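Local coordinates for envelopment polyprotein (Bovine Schmallenberg virus BH80/Germany/2011, PDB 7A56) that probably drives fusion of the viral envelope with host membranes as the class II fusion glycoprotein Gc, here in its trimeric postfusion form, at residues Lys248-Asp253 and Leu310-Thr315; Tyr187-Lys192 and Ile241-Asn246; Asp236-Ile241 and Val326-Ser331; Arg116-Thr121 and Ile254-Ser259. One frame throughout, in Å; residues are numbered along the deposited sequence.

Contact 1: residues Lys248-Asp253 and Leu310-Thr315; sequences KVYVGD and LEQDNT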
loop_
_atom_site.group_PDB
_atom_site.type_symbol
_atom_site.label_atom_id
_atom_site.label_comp_id
_atom_site.label_asym_id
_atom_site.label_seq_id
_atom_site.Cartn_x
_atom_site.Cartn_y
_atom_site.Cartn_z
ATOM N N LYS A 248 11.368 -0.665 19.882
ATOM C CA LYS A 248 10.415 0.132 19.115
ATOM C C LYS A 248 10.734 0.090 17.623
ATOM O O LYS A 248 11.911 0.041 17.230
ATOM C CB LYS A 248 10.397 1.577 19.612
ATOM C CG LYS A 248 9.895 1.654 21.053
ATOM C CD LYS A 248 10.485 2.848 21.758
ATOM C CE LYS A 248 9.816 4.153 21.358
ATOM N NZ LYS A 248 9.095 4.785 22.532
ATOM N N VAL A 249 9.670 0.158 16.804
ATOM C CA VAL A 249 9.729 -0.021 15.359
ATOM C C VAL A 249 9.591 1.342 14.703
ATOM O O VAL A 249 8.622 2.058 14.961
ATOM C CB VAL A 249 8.646 -1.009 14.860
ATOM C CG1 VAL A 249 8.842 -1.295 13.361
ATOM C CG2 VAL A 249 8.762 -2.315 15.604
ATOM N N TYR A 250 10.566 1.694 13.835
ATOM C CA TYR A 250 10.649 2.928 13.067
ATOM C C TYR A 250 10.530 2.648 11.581
ATOM O O TYR A 250 11.038 1.647 11.053
ATOM C CB TYR A 250 12.004 3.661 13.299
ATOM C CG TYR A 250 12.165 4.026 14.721
ATOM C CD1 TYR A 250 12.583 3.067 15.643
ATOM C CD2 TYR A 250 11.846 5.296 15.175
ATOM C CE1 TYR A 250 12.680 3.357 16.964
ATOM C CE2 TYR A 250 11.969 5.596 16.526
ATOM C CZ TYR A 250 12.402 4.623 17.392
ATOM O OH TYR A 250 12.520 4.878 18.718
ATOM N N VAL A 251 9.894 3.567 10.897
ATOM C CA VAL A 251 9.668 3.412 9.476
ATOM C C VAL A 251 10.013 4.720 8.793
ATOM O O VAL A 251 9.899 5.807 9.380
ATOM C CB VAL A 251 8.187 3.038 9.166
ATOM C CG1 VAL A 251 7.810 1.615 9.755
ATOM C CG2 VAL A 251 7.280 4.101 9.754
ATOM N N GLY A 252 10.356 4.608 7.519
ATOM C CA GLY A 252 10.699 5.812 6.726
ATOM C C GLY A 252 11.780 5.508 5.683
ATOM O O GLY A 252 11.883 4.387 5.206
ATOM N N ASP A 253 12.572 6.548 5.377
ATOM C CA ASP A 253 13.718 6.581 4.443
ATOM C C ASP A 253 14.879 5.663 4.788
ATOM O O ASP A 253 15.834 6.144 5.413
ATOM C CB ASP A 253 14.285 8.017 4.394
ATOM C CG ASP A 253 13.813 8.776 3.159
ATOM O OD1 ASP A 253 12.988 8.123 2.473
ATOM O OD2 ASP A 253 14.264 9.951 2.869
ATOM N N LEU A 310 13.610 9.187 11.886
ATOM C CA LEU A 310 12.590 8.196 11.573
ATOM C C LEU A 310 11.470 8.276 12.602
ATOM O O LEU A 310 11.713 8.538 13.783
ATOM C CB LEU A 310 13.175 6.794 11.589
ATOM C CG LEU A 310 14.293 6.493 10.588
ATOM C CD1 LEU A 310 14.824 5.140 10.967
ATOM C CD2 LEU A 310 13.714 6.447 9.145
ATOM N N GLU A 311 10.247 8.025 12.139
ATOM C CA GLU A 311 9.050 8.030 12.990
ATOM C C GLU A 311 8.771 6.656 13.573
ATOM O O GLU A 311 8.826 5.635 12.874
ATOM C CB GLU A 311 7.843 8.501 12.195
ATOM C CG GLU A 311 8.019 9.919 11.689
ATOM C CD GLU A 311 6.710 10.539 11.232
ATOM O OE1 GLU A 311 5.767 9.766 10.937
ATOM O OE2 GLU A 311 6.638 11.798 11.196
ATOM N N GLN A 312 8.497 6.622 14.861
ATOM C CA GLN A 312 8.152 5.364 15.462
ATOM C C GLN A 312 6.713 5.088 15.046
ATOM O O GLN A 312 5.904 6.013 14.974
ATOM C CB GLN A 312 8.268 5.440 16.977
ATOM C CG GLN A 312 7.966 4.102 17.602
ATOM C CD GLN A 312 7.465 4.221 19.008
ATOM O OE1 GLN A 312 7.528 5.292 19.611
ATOM N NE2 GLN A 312 6.976 3.120 19.550
ATOM N N ASP A 313 6.420 3.850 14.700
ATOM C CA ASP A 313 5.055 3.432 14.357
ATOM C C ASP A 313 4.537 2.611 15.535
ATOM O O ASP A 313 4.864 1.428 15.694
ATOM C CB ASP A 313 5.053 2.700 13.009
ATOM C CG ASP A 313 3.634 2.315 12.540
ATOM O OD1 ASP A 313 2.700 2.359 13.354
ATOM O OD2 ASP A 313 3.445 1.941 11.370
ATOM N N ASN A 314 3.703 3.245 16.366
ATOM C CA ASN A 314 3.135 2.583 17.535
ATOM C C ASN A 314 2.191 1.443 17.188
ATOM O O ASN A 314 1.921 0.627 18.067
ATOM C CB ASN A 314 2.380 3.566 18.417
ATOM C CG ASN A 314 3.298 4.303 19.316
ATOM O OD1 ASN A 314 3.442 5.518 19.214
ATOM N ND2 ASN A 314 3.986 3.565 20.180
ATOM N N THR A 315 1.741 1.325 15.937
ATOM C CA THR A 315 0.889 0.179 15.610
ATOM C C THR A 315 1.697 -1.089 15.435
ATOM O O THR A 315 1.119 -2.181 15.421
ATOM C CB THR A 315 0.080 0.450 14.347
ATOM O OG1 THR A 315 0.926 0.445 13.182
ATOM C CG2 THR A 315 -0.726 1.797 14.476
HETATM O O HOH W 1 6.871 0.706 17.677
HETATM O O HOH W 2 10.353 8.635 9.224
#

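Contact 2: residues Tyr187-Lys192 and Ile241-Asn246; sequences YKIYKK and IIAVKN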
loop_
_atom_site.group_PDB
_atom_site.type_symbol
_atom_site.label_atom_id
_atom_site.label_comp_id
_atom_site.label_asym_id
_atom_site.label_seq_id
_atom_site.Cartn_x
_atom_site.Cartn_y
_atom_site.Cartn_z
ATOM N N TYR A 187 20.839 1.315 15.571
ATOM C CA TYR A 187 19.585 0.748 15.055
ATOM C C TYR A 187 19.892 -0.545 14.305
ATOM O O TYR A 187 20.950 -0.665 13.667
ATOM C CB TYR A 187 18.857 1.707 14.082
ATOM C CG TYR A 187 18.376 3.035 14.637
ATOM C CD1 TYR A 187 19.272 4.095 14.858
ATOM C CD2 TYR A 187 17.000 3.253 14.890
ATOM C CE1 TYR A 187 18.821 5.320 15.328
ATOM C CE2 TYR A 187 16.545 4.478 15.367
ATOM C CZ TYR A 187 17.459 5.514 15.580
ATOM O OH TYR A 187 17.019 6.744 16.036
ATOM N N LYS A 188 18.957 -1.513 14.387
ATOM C CA LYS A 188 19.001 -2.757 13.614
ATOM C C LYS A 188 17.916 -2.698 12.556
ATOM O O LYS A 188 16.769 -2.406 12.869
ATOM C CB LYS A 188 18.786 -4.002 14.478
ATOM C CG LYS A 188 19.677 -4.048 15.728
ATOM C CD LYS A 188 19.623 -5.434 16.401
ATOM C CE LYS A 188 20.883 -5.696 17.255
ATOM N NZ LYS A 188 21.101 -4.637 18.274
ATOM N N ILE A 189 18.277 -3.010 11.326
ATOM C CA ILE A 189 17.407 -2.863 10.177
ATOM C C ILE A 189 17.060 -4.262 9.688
ATOM O O ILE A 189 17.949 -5.148 9.596
ATOM C CB ILE A 189 18.039 -1.988 9.071
ATOM C CG1 ILE A 189 17.951 -0.476 9.411
ATOM C CG2 ILE A 189 17.286 -2.219 7.738
ATOM C CD1 ILE A 189 18.618 0.027 10.690
ATOM N N TYR A 190 15.720 -4.465 9.452
ATOM C CA TYR A 190 15.100 -5.706 8.995
ATOM C C TYR A 190 14.261 -5.483 7.743
ATOM O O TYR A 190 13.713 -4.404 7.518
ATOM C CB TYR A 190 14.162 -6.278 10.044
ATOM C CG TYR A 190 14.859 -6.597 11.350
ATOM C CD1 TYR A 190 15.055 -5.615 12.305
ATOM C CD2 TYR A 190 15.233 -7.896 11.647
ATOM C CE1 TYR A 190 15.689 -5.909 13.520
ATOM C CE2 TYR A 190 15.832 -8.212 12.849
ATOM C CZ TYR A 190 16.044 -7.211 13.781
ATOM O OH TYR A 190 16.605 -7.527 14.998
ATOM N N LYS A 191 14.158 -6.532 6.934
ATOM C CA LYS A 191 13.331 -6.534 5.736
ATOM C C LYS A 191 12.209 -7.577 5.887
ATOM O O LYS A 191 12.455 -8.689 6.378
ATOM C CB LYS A 191 14.174 -6.872 4.520
ATOM C CG LYS A 191 13.460 -6.631 3.203
ATOM C CD LYS A 191 14.408 -7.021 2.062
ATOM C CE LYS A 191 13.846 -6.582 0.727
ATOM N NZ LYS A 191 14.818 -6.772 -0.425
ATOM N N LYS A 192 11.032 -7.255 5.354
ATOM C CA LYS A 192 9.896 -8.225 5.359
ATOM C C LYS A 192 10.276 -9.460 4.539
ATOM O O LYS A 192 10.822 -9.336 3.433
ATOM C CB LYS A 192 8.664 -7.532 4.777
ATOM C CG LYS A 192 7.347 -8.397 4.789
ATOM C CD LYS A 192 6.099 -7.493 4.687
ATOM C CE LYS A 192 6.044 -6.813 3.353
ATOM N NZ LYS A 192 5.107 -5.638 3.358
ATOM N N ILE A 241 10.635 -2.338 4.959
ATOM C CA ILE A 241 11.871 -2.240 5.738
ATOM C C ILE A 241 11.551 -1.484 7.012
ATOM O O ILE A 241 10.810 -0.504 6.996
ATOM C CB ILE A 241 12.998 -1.547 4.933
ATOM C CG1 ILE A 241 13.442 -2.500 3.814
ATOM C CG2 ILE A 241 14.229 -1.195 5.845
ATOM C CD1 ILE A 241 14.425 -1.957 2.851
ATOM N N ILE A 242 12.141 -1.919 8.109
ATOM C CA ILE A 242 11.969 -1.250 9.385
ATOM C C ILE A 242 13.321 -1.064 10.067
ATOM O O ILE A 242 14.284 -1.783 9.799
ATOM C CB ILE A 242 11.047 -2.069 10.329
ATOM C CG1 ILE A 242 11.663 -3.465 10.548
ATOM C CG2 ILE A 242 9.630 -2.097 9.750
ATOM C CD1 ILE A 242 10.959 -4.299 11.682
ATOM N N ALA A 243 13.338 -0.163 11.043
ATOM C CA ALA A 243 14.501 -0.001 11.888
ATOM C C ALA A 243 14.028 -0.152 13.324
ATOM O O ALA A 243 12.931 0.278 13.665
ATOM C CB ALA A 243 15.205 1.347 11.648
ATOM N N VAL A 244 14.808 -0.842 14.137
ATOM C CA VAL A 244 14.412 -1.225 15.488
ATOM C C VAL A 244 15.422 -0.651 16.467
ATOM O O VAL A 244 16.637 -0.843 16.289
ATOM C CB VAL A 244 14.307 -2.753 15.625
ATOM C CG1 VAL A 244 14.010 -3.129 17.066
ATOM C CG2 VAL A 244 13.165 -3.276 14.675
ATOM N N LYS A 245 14.920 0.064 17.483
ATOM C CA LYS A 245 15.751 0.557 18.581
ATOM C C LYS A 245 14.959 0.470 19.877
ATOM O O LYS A 245 13.858 1.027 19.976
ATOM C CB LYS A 245 16.235 2.001 18.367
ATOM C CG LYS A 245 17.057 2.579 19.556
ATOM C CD LYS A 245 17.855 3.780 19.085
ATOM C CE LYS A 245 18.923 4.175 20.094
ATOM N NZ LYS A 245 19.791 3.018 20.451
ATOM N N ASN A 246 15.509 -0.244 20.859
ATOM C CA ASN A 246 14.904 -0.322 22.201
ATOM C C ASN A 246 13.483 -0.852 22.134
ATOM O O ASN A 246 12.554 -0.287 22.713
ATOM C CB ASN A 246 14.938 1.028 22.915
ATOM C CG ASN A 246 16.353 1.461 23.251
ATOM O OD1 ASN A 246 17.170 0.650 23.689
ATOM N ND2 ASN A 246 16.666 2.725 22.994
HETATM O O HOH W 3 18.986 -2.063 18.478
#

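Contact 3: residues Asp236-Ile241 and Val326-Ser331; sequences DSMPNI and VHKKVS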
loop_
_atom_site.group_PDB
_atom_site.type_symbol
_atom_site.label_atom_id
_atom_site.label_comp_id
_atom_site.label_asym_id
_atom_site.label_seq_id
_atom_site.Cartn_x
_atom_site.Cartn_y
_atom_site.Cartn_z
ATOM N N ASP A 236 -2.190 -5.012 2.336
ATOM C CA ASP A 236 -0.774 -4.727 2.115
ATOM C C ASP A 236 -0.456 -3.509 3.017
ATOM O O ASP A 236 -0.278 -2.385 2.604
ATOM C CB ASP A 236 -0.515 -4.500 0.627
ATOM C CG ASP A 236 0.954 -4.225 0.348
ATOM O OD1 ASP A 236 1.766 -4.679 1.192
ATOM O OD2 ASP A 236 1.288 -3.558 -0.665
ATOM N N SER A 237 -0.416 -3.756 4.315
ATOM C CA SER A 237 -0.420 -2.753 5.374
ATOM C C SER A 237 0.958 -2.650 6.038
ATOM O O SER A 237 1.293 -1.596 6.580
ATOM C CB SER A 237 -1.499 -3.087 6.452
ATOM O OG SER A 237 -1.287 -4.372 7.210
ATOM N N MET A 238 1.764 -3.648 5.912
ATOM C CA MET A 238 2.968 -3.689 6.747
ATOM C C MET A 238 4.209 -3.249 5.958
ATOM O O MET A 238 4.304 -3.501 4.766
ATOM C CB MET A 238 3.162 -5.102 7.283
ATOM C CG MET A 238 1.921 -5.491 8.320
ATOM S SD MET A 238 2.347 -6.979 9.075
ATOM C CE MET A 238 3.669 -6.581 10.285
ATOM N N PRO A 239 5.136 -2.579 6.633
ATOM C CA PRO A 239 6.246 -1.925 5.934
ATOM C C PRO A 239 7.256 -2.924 5.384
ATOM O O PRO A 239 7.475 -3.999 5.940
ATOM C CB PRO A 239 6.893 -1.056 7.028
ATOM C CG PRO A 239 6.578 -1.750 8.295
ATOM C CD PRO A 239 5.102 -2.231 8.066
ATOM N N ASN A 240 7.923 -2.536 4.304
ATOM C CA ASN A 240 8.883 -3.473 3.723
ATOM C C ASN A 240 10.193 -3.490 4.503
ATOM O O ASN A 240 10.783 -4.551 4.716
ATOM C CB ASN A 240 9.137 -3.114 2.267
ATOM C CG ASN A 240 8.762 -4.246 1.362
ATOM O OD1 ASN A 240 7.565 -4.619 1.245
ATOM N ND2 ASN A 240 9.779 -4.862 0.760
ATOM N N ILE A 241 10.635 -2.338 4.959
ATOM C CA ILE A 241 11.871 -2.240 5.738
ATOM C C ILE A 241 11.551 -1.484 7.012
ATOM O O ILE A 241 10.810 -0.504 6.996
ATOM C CB ILE A 241 12.998 -1.547 4.933
ATOM C CG1 ILE A 241 13.442 -2.500 3.814
ATOM C CG2 ILE A 241 14.229 -1.195 5.845
ATOM C CD1 ILE A 241 14.425 -1.957 2.851
ATOM N N VAL A 326 6.751 -9.503 13.270
ATOM C CA VAL A 326 6.171 -8.219 13.634
ATOM C C VAL A 326 4.645 -8.329 13.508
ATOM O O VAL A 326 4.118 -8.942 12.554
ATOM C CB VAL A 326 6.720 -7.076 12.775
ATOM C CG1 VAL A 326 6.056 -5.701 13.106
ATOM C CG2 VAL A 326 8.319 -7.045 12.930
ATOM N N HIS A 327 3.952 -7.716 14.478
ATOM C CA HIS A 327 2.476 -7.652 14.512
ATOM C C HIS A 327 2.057 -6.208 14.304
ATOM O O HIS A 327 2.743 -5.292 14.775
ATOM C CB HIS A 327 1.950 -8.150 15.849
ATOM C CG HIS A 327 2.162 -9.605 16.066
ATOM N ND1 HIS A 327 1.779 -10.250 17.218
ATOM C CD2 HIS A 327 2.673 -10.562 15.255
ATOM C CE1 HIS A 327 2.044 -11.537 17.115
ATOM N NE2 HIS A 327 2.609 -11.752 15.941
ATOM N N LYS A 328 0.976 -6.001 13.535
ATOM C CA LYS A 328 0.414 -4.678 13.300
ATOM C C LYS A 328 -1.025 -4.657 13.831
ATOM O O LYS A 328 -1.841 -5.514 13.468
ATOM C CB LYS A 328 0.389 -4.300 11.816
ATOM C CG LYS A 328 -0.106 -2.858 11.609
ATOM C CD LYS A 328 -0.117 -2.412 10.156
ATOM C CE LYS A 328 -0.768 -1.031 10.035
ATOM N NZ LYS A 328 0.152 0.095 10.499
ATOM N N LYS A 329 -1.309 -3.648 14.665
ATOM C CA LYS A 329 -2.661 -3.286 15.055
ATOM C C LYS A 329 -3.335 -2.515 13.928
ATOM O O LYS A 329 -2.786 -1.554 13.377
ATOM C CB LYS A 329 -2.630 -2.435 16.319
ATOM C CG LYS A 329 -2.014 -3.154 17.491
ATOM C CD LYS A 329 -2.214 -2.403 18.799
ATOM C CE LYS A 329 -0.862 -1.976 19.415
ATOM N NZ LYS A 329 -1.002 -1.464 20.817
ATOM N N VAL A 330 -4.557 -2.924 13.632
ATOM C CA VAL A 330 -5.305 -2.514 12.473
ATOM C C VAL A 330 -6.747 -2.310 12.933
ATOM O O VAL A 330 -7.157 -2.775 14.003
ATOM C CB VAL A 330 -5.238 -3.559 11.333
ATOM C CG1 VAL A 330 -3.838 -3.745 10.809
ATOM C CG2 VAL A 330 -5.787 -4.953 11.809
ATOM N N SER A 331 -7.526 -1.629 12.099
ATOM C CA SER A 331 -8.919 -1.475 12.428
ATOM C C SER A 331 -9.673 -2.689 11.826
ATOM O O SER A 331 -9.363 -3.828 12.168
ATOM C CB SER A 331 -9.393 -0.111 11.948
ATOM O OG SER A 331 -9.015 0.184 10.600
HETATM O O HOH W 4 2.314 -0.182 9.009
#

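Contact 4: residues Arg116-Thr121 and Ile254-Ser259; sequences RFLYET and INDLGS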
loop_
_atom_site.group_PDB
_atom_site.type_symbol
_atom_site.label_atom_id
_atom_site.label_comp_id
_atom_site.label_asym_id
_atom_site.label_seq_id
_atom_site.Cartn_x
_atom_site.Cartn_y
_atom_site.Cartn_z
ATOM N N ARG A 116 13.541 -10.320 8.418
ATOM C CA ARG A 116 14.895 -10.840 8.546
ATOM C C ARG A 116 15.923 -9.719 8.682
ATOM O O ARG A 116 15.820 -8.626 8.102
ATOM C CB ARG A 116 15.309 -11.751 7.385
ATOM C CG ARG A 116 15.302 -11.103 6.067
ATOM C CD ARG A 116 15.931 -12.031 5.021
ATOM N NE ARG A 116 15.782 -11.457 3.684
ATOM C CZ ARG A 116 16.741 -10.809 3.033
ATOM N NH1 ARG A 116 16.510 -10.311 1.819
ATOM N NH2 ARG A 116 17.946 -10.679 3.581
ATOM N N PHE A 117 16.937 -10.035 9.469
ATOM C CA PHE A 117 17.899 -9.024 9.848
ATOM C C PHE A 117 18.757 -8.660 8.643
ATOM O O PHE A 117 19.273 -9.552 7.947
ATOM C CB PHE A 117 18.758 -9.524 10.994
ATOM C CG PHE A 117 19.942 -8.631 11.257
ATOM C CD1 PHE A 117 19.809 -7.481 12.019
ATOM C CD2 PHE A 117 21.188 -8.948 10.727
ATOM C CE1 PHE A 117 20.939 -6.666 12.248
ATOM C CE2 PHE A 117 22.258 -8.139 10.952
ATOM C CZ PHE A 117 22.124 -7.022 11.732
ATOM N N LEU A 118 18.902 -7.348 8.398
ATOM C CA LEU A 118 19.791 -6.837 7.347
ATOM C C LEU A 118 21.120 -6.291 7.873
ATOM O O LEU A 118 22.166 -6.745 7.415
ATOM C CB LEU A 118 19.105 -5.732 6.528
ATOM C CG LEU A 118 17.822 -6.138 5.806
ATOM C CD1 LEU A 118 17.400 -4.905 4.989
ATOM C CD2 LEU A 118 18.023 -7.375 4.954
ATOM N N TYR A 119 21.101 -5.336 8.812
ATOM C CA TYR A 119 22.374 -4.740 9.226
ATOM C C TYR A 119 22.118 -3.852 10.438
ATOM O O TYR A 119 20.977 -3.494 10.735
ATOM C CB TYR A 119 22.999 -3.923 8.078
ATOM C CG TYR A 119 22.083 -2.798 7.578
ATOM C CD1 TYR A 119 21.975 -1.601 8.307
ATOM C CD2 TYR A 119 21.385 -2.919 6.358
ATOM C CE1 TYR A 119 21.215 -0.571 7.864
ATOM C CE2 TYR A 119 20.571 -1.902 5.907
ATOM C CZ TYR A 119 20.487 -0.734 6.666
ATOM O OH TYR A 119 19.667 0.295 6.264
ATOM N N GLU A 120 23.194 -3.446 11.098
ATOM C CA GLU A 120 23.169 -2.393 12.103
ATOM C C GLU A 120 23.746 -1.125 11.496
ATOM O O GLU A 120 24.606 -1.191 10.613
ATOM C CB GLU A 120 24.010 -2.756 13.331
ATOM C CG GLU A 120 23.413 -3.696 14.278
ATOM C CD GLU A 120 24.373 -4.033 15.413
ATOM O OE1 GLU A 120 25.502 -4.524 15.131
ATOM O OE2 GLU A 120 24.000 -3.794 16.588
ATOM N N THR A 121 23.291 0.034 11.997
ATOM C CA THR A 121 23.880 1.317 11.615
ATOM C C THR A 121 23.897 2.210 12.855
ATOM O O THR A 121 23.306 1.891 13.898
ATOM C CB THR A 121 23.147 1.988 10.396
ATOM O OG1 THR A 121 23.952 3.053 9.853
ATOM C CG2 THR A 121 21.721 2.581 10.760
ATOM N N ILE A 254 14.774 4.328 4.561
ATOM C CA ILE A 254 15.761 3.379 5.110
ATOM C C ILE A 254 16.335 2.543 3.977
ATOM O O ILE A 254 15.590 1.934 3.207
ATOM C CB ILE A 254 15.192 2.437 6.193
ATOM C CG1 ILE A 254 14.611 3.193 7.419
ATOM C CG2 ILE A 254 16.272 1.423 6.637
ATOM C CD1 ILE A 254 13.615 2.237 8.317
ATOM N N ASN A 255 17.675 2.518 3.864
ATOM C CA ASN A 255 18.330 1.779 2.786
ATOM C C ASN A 255 18.086 0.286 2.942
ATOM O O ASN A 255 18.203 -0.255 4.049
ATOM C CB ASN A 255 19.883 2.018 2.800
ATOM C CG ASN A 255 20.301 3.257 2.027
ATOM O OD1 ASN A 255 20.191 3.334 0.803
ATOM N ND2 ASN A 255 20.811 4.223 2.738
ATOM N N ASP A 256 17.872 -0.410 1.819
ATOM C CA ASP A 256 17.997 -1.864 1.818
ATOM C C ASP A 256 19.488 -2.259 1.900
ATOM O O ASP A 256 20.401 -1.449 1.651
ATOM C CB ASP A 256 17.319 -2.446 0.543
ATOM C CG ASP A 256 16.840 -3.895 0.706
ATOM O OD1 ASP A 256 17.334 -4.665 1.587
ATOM O OD2 ASP A 256 15.956 -4.246 -0.105
ATOM N N LEU A 257 19.737 -3.508 2.303
ATOM C CA LEU A 257 21.108 -4.001 2.417
ATOM C C LEU A 257 21.829 -3.849 1.079
ATOM O O LEU A 257 21.293 -4.213 0.017
ATOM C CB LEU A 257 21.083 -5.476 2.893
ATOM C CG LEU A 257 22.476 -6.135 3.060
ATOM C CD1 LEU A 257 23.317 -5.462 4.170
ATOM C CD2 LEU A 257 22.330 -7.622 3.372
ATOM N N GLY A 258 23.052 -3.250 1.117
ATOM C CA GLY A 258 23.847 -3.004 -0.076
ATOM C C GLY A 258 23.639 -1.662 -0.750
ATOM O O GLY A 258 24.428 -1.297 -1.628
ATOM N N SER A 259 22.591 -0.940 -0.420
ATOM C CA SER A 259 22.318 0.390 -0.968
ATOM C C SER A 259 22.924 1.419 -0.027
ATOM O O SER A 259 22.815 1.286 1.201
ATOM C CB SER A 259 20.800 0.639 -1.084
ATOM O OG SER A 259 20.245 -0.232 -2.058
#

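Contact 1: residues Lys248-Asp253 and Leu310-Thr315
Tyr250 and Gln312 lie opposite each other as a non-hydrogen-bonded antiparallel pair, and Val251 and Glu311 form the hydrogen-bonded pair beside them. Two direct backbone bonds hold the strands. Asp313 N donates to Val249 O (2.9 Å). Val251 N donates to Glu311 O at 3.1 Å. Each has a water-mediated counterpart. One water accepts from Glu311 N and donates to Val251 O. Another accepts from Val249 N and donates to Asp313 O, and it also takes a bond from Gln312 NE2 at 3.1 Å. The Gln312 side chain has CG anti to the backbone N (chi1 -177°), and this CG lies over one face of the Tyr250 ring. Leu310 O sits at the edge of that ring, 3.5 Å from Tyr250 CD2. Leu310 CB meets Tyr250 CB at 3.8 Å. The Lys248 chain crosses Gln312, with Lys248 CE 3.1 Å from Gln312 OE1. In the next turn Asp313 OD1 accepts from Thr315 N (2.9 Å) and from Thr315 OG1, both on the same face of its carboxylate. This is an Asx turn. Glu311 points to the other side of the sheet and makes a salt bridge with Arg116 of the second subunit. The chemistry implies a strand pair partly hydrated along its seam, with the carboxylates of Glu311 and Asp253 both engaged by the second subunit.

Contact 2: residues Tyr187-Lys192 and Ile241-Asn246
Tyr187 CG is anti to the carbonyl carbon (chi1 -63°), while Lys245 has CG anti to the backbone N (chi1 177°). From these starting directions the Lys245 chain passes over one face of the Tyr187 ring. Lys245 CD makes a CH-pi contact there, 4.0 Å from the ring centroid of Tyr187 and offset toward the rim. The chain bends at its last torsion, and NZ forms a salt bridge with Glu186. Its cation-pi attraction to the ring is long and at most weak. Between the ends, the strands form a regular antiparallel ladder. Lys188 pairs with Val244, and Tyr190 with Ile242, by two backbone bonds each. The shortest has Val244 N donating to Lys188 O at 2.8 Å. On the face with Tyr190, Val244 CG2 touches Tyr190 CE1 obliquely at 3.8 Å, and Ile242 CG1 packs on Tyr190 CB at 3.8 Å. On the other face, Ile189 CD1 meets Ala243 CB (3.8 Å), and Ile189 CG2 meets Ile241 CG2 (3.7 Å). Lys191 sends its extended chain away to a salt bridge with Asp256. Each strand has a further antiparallel neighbour. Strand 98-134 pairs with the other edge of 187-192, strand 248-251 flanks 241-245, and the Tyr187 side chain touches Cys307 and Leu308 of helix 305-308.

Contact 3: residues Asp236-Ile241 and Val326-Ser331
Met238 and Lys328 supply most of the apolar contact, and the two chains run past one another in opposing senses. Met238 CG approaches Lys328 CB at 4.0 Å. The thioether chain then bends (chi3 74°), which places CE against Val326. Met238 CE lies 3.8 Å from Val326 CG1 and 3.3 Å from Val326 O. The methylene part of Lys328 packs on Ser237 as well, with Lys328 CD 3.7 Å from Ser237 OG. Val330 CG1 adds a looser contact with the same hydroxyl, and Val330 also packs on Gln234 of the second subunit. The polar link is made by water. One molecule donates to Ser237 O (3.0 Å) and accepts from Lys328 NZ (2.6 Å). The bend at the last torsion of Lys328 (chi4 76°) sets NZ for this bond, and NZ has a second partner in Thr315 OG1. Ser237 OG is bonded to Asn111 ND2. The loop backbone is held by charged groups from outside: Glu196 OE1 accepts from both Ser237 N and Met238 N, and Lys192 NZ donates to Met238 O. The contact thus lays the linker between strands 226-231 and 241-245 against strand 325-328 by side chains and a bridging water. That strand runs between 98-134 and 316-318, with backbone bonds from Val326 to Ala113 and from His327 to Thr317.

Contact 4: residues Arg116-Thr121 and Ile254-Ser259
Tyr119 presents its ring edge to the loop 254-259, with Asn255 O lying in the ring plane. Leu257 CD1 approaches the same ring obliquely, 3.9 Å from Tyr119 CD2. Within the strand itself, Tyr119 N lies 3.5 Å above the plane of the Phe117 ring, offset toward the rim. Two motifs meet here: a classic beta bulge, in which Leu118 and Tyr119 both face Ile189, and a type II beta turn from Asp256 to Ser259. The bulge turns two successive side chains toward the loop. With its CG set between the backbone N and the carbonyl carbon (chi1 58°), Tyr119 reaches across to the loop backbone. Tyr119 OH donates to Asn255 O at 2.7 Å, with the donor tilted 19° from the carbonyl plane. Tyr119 OH also touches Ile254 CG2 at 3.6 Å. Leu118 packs on Leu257, CB to CB at 4.1 Å, and Leu118 CD1 comes to 3.4 Å from Asp256 OD1. The contact is buried, and the one hydrogen bond between the segments ties the tyrosine hydroxyl to the loop backbone. Asn255 ND2 bonds Ala261 O further along the same loop. Trimer contacts lie close by: Asp253 OD2 of the third subunit accepts from Asp256 N and bonds Ser259 OG. Within the turn, Asp256 OD1 takes Leu257 N on its anti side at 2.8 Å.

Contacts 1, 2 and 4 follow one another across a curled antiparallel assembly of strands. Contact 2 lies in the middle, its centre about 8 Å from that of contact 4 and about 9 Å from that of contact 1. The bond from Tyr250 N to Ala243 O joins contact 1 to contact 2, and Leu118 N to Ile189 O joins contact 4 to contact 2. Contact 3 shares Ile241 with contact 2 and meets contact 1 through Thr315 and Lys328. Ile254 of contact 4 packs on both Ile241 and Leu310. Contacts 3 and 4 have centres about 19 Å apart. Between subunits, residues of contact 1 bond to residues of contact 4 in a neighbouring copy, so both belong to the trimer interface.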